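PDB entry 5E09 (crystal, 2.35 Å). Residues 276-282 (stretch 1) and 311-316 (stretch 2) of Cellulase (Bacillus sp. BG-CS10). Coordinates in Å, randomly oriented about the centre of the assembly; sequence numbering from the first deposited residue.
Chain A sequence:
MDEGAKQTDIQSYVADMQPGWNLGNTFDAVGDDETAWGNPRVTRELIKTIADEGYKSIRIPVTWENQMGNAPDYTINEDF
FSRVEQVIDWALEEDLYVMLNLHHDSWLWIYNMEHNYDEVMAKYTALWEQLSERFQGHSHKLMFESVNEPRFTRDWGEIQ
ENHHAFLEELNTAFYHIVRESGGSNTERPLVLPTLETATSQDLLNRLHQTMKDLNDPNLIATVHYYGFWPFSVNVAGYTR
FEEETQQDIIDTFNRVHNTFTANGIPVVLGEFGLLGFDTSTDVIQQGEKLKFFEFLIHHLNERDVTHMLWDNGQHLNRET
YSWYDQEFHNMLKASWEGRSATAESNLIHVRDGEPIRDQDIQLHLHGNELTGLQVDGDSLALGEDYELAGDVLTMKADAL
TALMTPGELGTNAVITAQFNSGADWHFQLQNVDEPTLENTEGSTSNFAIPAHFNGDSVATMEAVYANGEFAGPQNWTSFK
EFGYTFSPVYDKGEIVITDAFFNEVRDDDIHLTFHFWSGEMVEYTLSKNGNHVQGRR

Stretch 1 (276-282) GFDTSTD
Stretch 2, residues 311-316: DNGQHL

Two stretches distant in sequence can be joined by a single direct hydrogen bond, local side-chain packing and bridging waters, provided one long polar side chain bonds to a backbone carbonyl. Residues 276-282 and 311-316 of this Bacillus cellulase illustrate the principle, burying 230 Å² between them, both sides summed.

The first stretch begins with helical backbone angles at Gly276, Phe277 and Asp278 (phi/psi -53/-24, -59/-22 and -63/-38). Gly276 O receives Ser280 N at 3.0 Å. Ser280 then extends (-167/157), and Thr281 and Asp282 enter a 3-10 segment. The second stretch is an irregular loop gathered around Asp311, whose OD1 accepts Gly313 N at 3.0 Å and His315 N at 3.1 Å. Gly313 sits at 120/-9, where a CB would jam against the carbonyl oxygen of Asn312. The backbones stay well apart: CA atoms of Asp278 and Asn312 lie 8.8 Å from each other, those of Thr281 and Gln314 7.9 Å, so side chains must bridge the space; the two stretches run in roughly the same direction here.

Gln314, covered by 66 Å², does most of this. Its CB points toward the first stretch, and chi1 76° (p), chi2 -173° (t) and chi3 143° carry the amide across. There Gln314 NE2 donates to Phe277 O at 2.9 Å with a nearly straight angle of 165°, the one direct hydrogen bond between the stretches. Gln314 NE2 also donates to water 4 at 3.1 Å, which accepts Thr281 N at 3.0 Å. At the other end of the amide, Gln314 OE1 accepts from water 1 at 2.9 Å, and that water donates to Asp278 OD1 at 2.7 Å.

Phe277, covered by 55 Å², adds van der Waals packing to its carbonyl's polar role. Phe277 CB lies 3.3 Å from Gln314 OE1; chi1 -74° (m) and chi2 -4° place Phe277 CD2 3.7 Å from His315 CE1, near the plane of the histidine ring. The two rings are oblique, with planes at 73° and centroids 5.5 Å apart. His315 (chi1 -66°, m; chi2 -43°) starts sideways, but its ring end comes nearer. Thr281, chi1 p, packs its methyl CG2 3.6 Å from Gln314 NE2 and 4.3 Å from His315 CE1.

Asp278 OD1 and Asn312 ND2 stand 4.2 Å apart, and water 3 links them, donating to Asp278 OD1 at 2.9 Å and accepting from Asn312 ND2 at 3.3 Å. Asp278 (chi1 -76°, m; chi2 -22°) points its CB away, though its end comes nearer; Asn312 (chi1 61°, p; chi2 19°) points toward.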

# COMPACT_ATOMS: atom_id res chain seq x y z
N GLY A 276 -2.44 -1.40 5.67
CA GLY A 276 -1.79 -2.27 6.63
C GLY A 276 -0.27 -2.30 6.54
O GLY A 276 0.40 -2.62 7.53
N PHE A 277 0.27 -1.97 5.37
CA PHE A 277 1.72 -1.93 5.19
C PHE A 277 2.40 -0.95 6.15
O PHE A 277 3.60 -1.08 6.42
CB PHE A 277 2.08 -1.56 3.75
CG PHE A 277 1.85 -2.67 2.75
CD1 PHE A 277 1.43 -3.92 3.17
CD2 PHE A 277 2.06 -2.45 1.40
CE1 PHE A 277 1.22 -4.94 2.25
CE2 PHE A 277 1.84 -3.46 0.48
CZ PHE A 277 1.43 -4.71 0.91
N ASP A 278 1.65 0.02 6.66
CA ASP A 278 2.21 0.94 7.65
C ASP A 278 2.62 0.19 8.91
O ASP A 278 3.66 0.47 9.52
CB ASP A 278 1.22 2.05 7.97
CG ASP A 278 1.13 3.09 6.87
OD1 ASP A 278 2.10 3.20 6.08
OD2 ASP A 278 0.11 3.81 6.79
N THR A 279 1.82 -0.80 9.30
CA THR A 279 2.24 -1.76 10.30
C THR A 279 3.36 -2.62 9.71
O THR A 279 4.52 -2.50 10.10
CB THR A 279 1.08 -2.65 10.76
OG1 THR A 279 -0.02 -1.83 11.19
CG2 THR A 279 1.51 -3.56 11.91
N SER A 280 3.00 -3.46 8.75
CA SER A 280 3.96 -4.36 8.14
C SER A 280 3.42 -5.00 6.87
O SER A 280 2.21 -5.11 6.67
CB SER A 280 4.37 -5.46 9.12
OG SER A 280 5.08 -6.50 8.46
N THR A 281 4.33 -5.44 6.01
CA THR A 281 3.97 -6.19 4.82
C THR A 281 3.33 -7.54 5.20
O THR A 281 2.47 -8.05 4.49
CB THR A 281 5.22 -6.38 3.93
OG1 THR A 281 6.23 -7.08 4.68
CG2 THR A 281 5.77 -5.06 3.43
N ASP A 282 3.72 -8.07 6.36
CA ASP A 282 3.27 -9.38 6.82
C ASP A 282 1.82 -9.40 7.30
O ASP A 282 1.30 -10.43 7.71
CB ASP A 282 4.17 -9.88 7.96
CG ASP A 282 5.60 -10.16 7.50
OD1 ASP A 282 5.80 -10.42 6.29
OD2 ASP A 282 6.51 -10.13 8.35
N ASP A 311 6.32 3.89 -1.51
CA ASP A 311 7.43 3.10 -0.98
C ASP A 311 8.17 3.89 0.10
O ASP A 311 8.98 4.75 -0.21
CB ASP A 311 8.40 2.72 -2.10
CG ASP A 311 9.40 1.63 -1.70
OD1 ASP A 311 9.66 1.45 -0.48
OD2 ASP A 311 9.94 0.97 -2.61
N ASN A 312 7.89 3.58 1.37
CA ASN A 312 8.47 4.33 2.48
C ASN A 312 9.83 3.79 2.89
O ASN A 312 10.40 4.21 3.90
CB ASN A 312 7.52 4.31 3.70
CG ASN A 312 7.24 2.90 4.23
OD1 ASN A 312 7.98 1.95 3.95
ND2 ASN A 312 6.17 2.76 5.01
N GLY A 313 10.35 2.84 2.11
CA GLY A 313 11.58 2.16 2.43
C GLY A 313 11.39 0.66 2.59
O GLY A 313 12.37 -0.10 2.69
N GLN A 314 10.13 0.22 2.61
CA GLN A 314 9.80 -1.17 2.92
C GLN A 314 9.67 -2.09 1.70
O GLN A 314 9.51 -3.29 1.86
CB GLN A 314 8.48 -1.22 3.70
CG GLN A 314 7.23 -1.01 2.86
CD GLN A 314 5.96 -0.90 3.69
OE1 GLN A 314 5.06 -0.12 3.36
NE2 GLN A 314 5.88 -1.67 4.77
N HIS A 315 9.74 -1.53 0.50
CA HIS A 315 9.64 -2.37 -0.70
C HIS A 315 10.98 -2.56 -1.38
O HIS A 315 11.44 -3.68 -1.55
CB HIS A 315 8.61 -1.79 -1.68
CG HIS A 315 7.21 -1.81 -1.16
ND1 HIS A 315 6.67 -2.90 -0.50
CD2 HIS A 315 6.23 -0.88 -1.19
CE1 HIS A 315 5.43 -2.63 -0.16
NE2 HIS A 315 5.14 -1.40 -0.56
N LEU A 316 11.61 -1.46 -1.80
CA LEU A 316 12.97 -1.52 -2.30
C LEU A 316 13.93 -1.40 -1.13
O LEU A 316 13.88 -0.44 -0.37
CB LEU A 316 13.25 -0.42 -3.32
CG LEU A 316 14.64 -0.45 -3.96
CD1 LEU A 316 14.75 -1.55 -5.00
CD2 LEU A 316 14.99 0.89 -4.56
O HOH W 1 2.92 1.76 3.94
O HOH W 2 6.11 0.69 7.63
O HOH W 3 4.10 5.20 5.64
O HOH W 4 7.10 -4.23 6.05